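Local coordinates for protein stiv-a81 (Sulfolobus Turreted Icosahedral Virus, PDB 3RKL) that is of unknown function but, in a hyperthermophilic virus, forms a four-helix bundle, probably by pairing two-helix subunits, at residues Glu51-Asp54 and Thr55-Asn59. The protein carries 1 engineered substitution. Residues are numbered along the deposited sequence; the frame is centred on the assembly and turned at random.
Sequences EEVD and TELYN
Tyr58 reaches back along the chain to Val53 and Asp54, a worked example of a side chain near the start of a helix folding back on the loop that leads into it. From CB the ring runs out with CG beside the backbone N (chi1 -67°), and this torsion sends one edge along the incoming chain. CD2 lies 3.6 Å from Asp54 O; one atom further, CE2 meets Val53 O at 3.5 Å, with that oxygen in the plane of the ring. CE2 also touches Val53 CB, 3.8 Å away, the two side chains crossing at about a right angle. At the tip, Tyr58 OH lies 3.9 Å from Val53 CB and shares a water with the backbone N of Val53, which donates to it over 2.9 Å, tying the phenol's far end to the loop. The loop joins helices 25-46 and 55-80, a helical hairpin whose entry to the second helix packs on the first: Val53 and Leu57 touch Leu46, Leu57 and Tyr58 touch Ile43, and Phe75 of a second subunit meets the Tyr58 ring. The one hydrogen bond between the segments runs from Leu57 N to Asp54 O, 3.0 Å, the donor standing above the carbonyl plane, with an N-H...O angle of 139°. Val53 CG1, anti to its own N at chi1 174°, lies 3.8 Å from Leu57 CD1, the side chains again roughly perpendicular.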
# COMPACT_ATOMS: atom_id res chain seq x y z
N GLU A 51 24.42 -15.78 1.29
CA GLU A 51 24.59 -16.75 2.36
C GLU A 51 24.64 -16.03 3.70
O GLU A 51 23.95 -16.42 4.64
CB GLU A 51 25.85 -17.58 2.14
CG GLU A 51 25.74 -18.56 0.97
CD GLU A 51 26.83 -19.61 0.96
OE1 GLU A 51 27.04 -20.27 2.00
OE2 GLU A 51 27.48 -19.79 -0.09
N GLU A 52 25.43 -14.96 3.76
CA GLU A 52 25.55 -14.11 4.96
C GLU A 52 25.13 -12.69 4.64
O GLU A 52 25.83 -11.99 3.91
CB GLU A 52 27.00 -14.08 5.46
CG GLU A 52 27.50 -15.36 6.10
CD GLU A 52 27.19 -15.44 7.59
OE1 GLU A 52 28.10 -15.81 8.37
OE2 GLU A 52 26.05 -15.14 7.98
N VAL A 53 24.01 -12.25 5.20
CA VAL A 53 23.62 -10.85 5.12
C VAL A 53 24.47 -10.04 6.11
O VAL A 53 24.74 -10.49 7.23
CB VAL A 53 22.11 -10.68 5.36
CG1 VAL A 53 21.73 -9.20 5.41
CG2 VAL A 53 21.34 -11.39 4.26
N ASP A 54 24.92 -8.86 5.68
CA ASP A 54 25.82 -8.03 6.50
C ASP A 54 25.32 -7.86 7.94
O ASP A 54 24.15 -7.51 8.16
CB ASP A 54 26.02 -6.65 5.88
CG ASP A 54 26.97 -6.66 4.69
OD1 ASP A 54 27.75 -7.63 4.53
OD2 ASP A 54 26.93 -5.69 3.91
N THR A 55 26.21 -8.09 8.90
CA THR A 55 25.91 -7.96 10.32
C THR A 55 25.40 -6.58 10.68
O THR A 55 24.60 -6.43 11.61
CB THR A 55 27.15 -8.25 11.20
OG1 THR A 55 27.62 -9.58 10.94
CG2 THR A 55 26.81 -8.11 12.68
N GLU A 56 25.86 -5.57 9.94
CA GLU A 56 25.40 -4.20 10.17
C GLU A 56 23.88 -4.08 10.06
O GLU A 56 23.27 -3.32 10.81
CB GLU A 56 26.04 -3.22 9.18
CG GLU A 56 25.71 -1.76 9.45
CD GLU A 56 26.09 -1.32 10.86
OE1 GLU A 56 27.30 -1.23 11.15
OE2 GLU A 56 25.17 -1.06 11.68
N LEU A 57 23.27 -4.81 9.13
CA LEU A 57 21.81 -4.77 8.98
C LEU A 57 21.09 -5.36 10.19
O LEU A 57 20.09 -4.79 10.65
CB LEU A 57 21.33 -5.46 7.68
CG LEU A 57 21.70 -4.74 6.37
CD1 LEU A 57 21.11 -5.49 5.20
CD2 LEU A 57 21.20 -3.30 6.36
N TYR A 58 21.59 -6.47 10.73
CA TYR A 58 21.02 -7.07 11.94
C TYR A 58 21.19 -6.16 13.16
O TYR A 58 20.29 -6.05 14.02
CB TYR A 58 21.63 -8.45 12.24
CG TYR A 58 21.29 -9.53 11.23
CD1 TYR A 58 20.19 -10.35 11.39
CD2 TYR A 58 22.11 -9.74 10.12
CE1 TYR A 58 19.89 -11.34 10.45
CE2 TYR A 58 21.81 -10.73 9.18
CZ TYR A 58 20.71 -11.52 9.36
OH TYR A 58 20.42 -12.50 8.42
N ASN A 59 22.36 -5.51 13.24
CA ASN A 59 22.66 -4.54 14.29
C ASN A 59 21.70 -3.34 14.24
O ASN A 59 21.13 -2.97 15.27
CB ASN A 59 24.11 -4.06 14.19
CG ASN A 59 25.12 -5.12 14.60
OD1 ASN A 59 24.83 -5.96 15.46
ND2 ASN A 59 26.30 -5.09 14.00
O HOH W 1 22.38 -13.87 7.01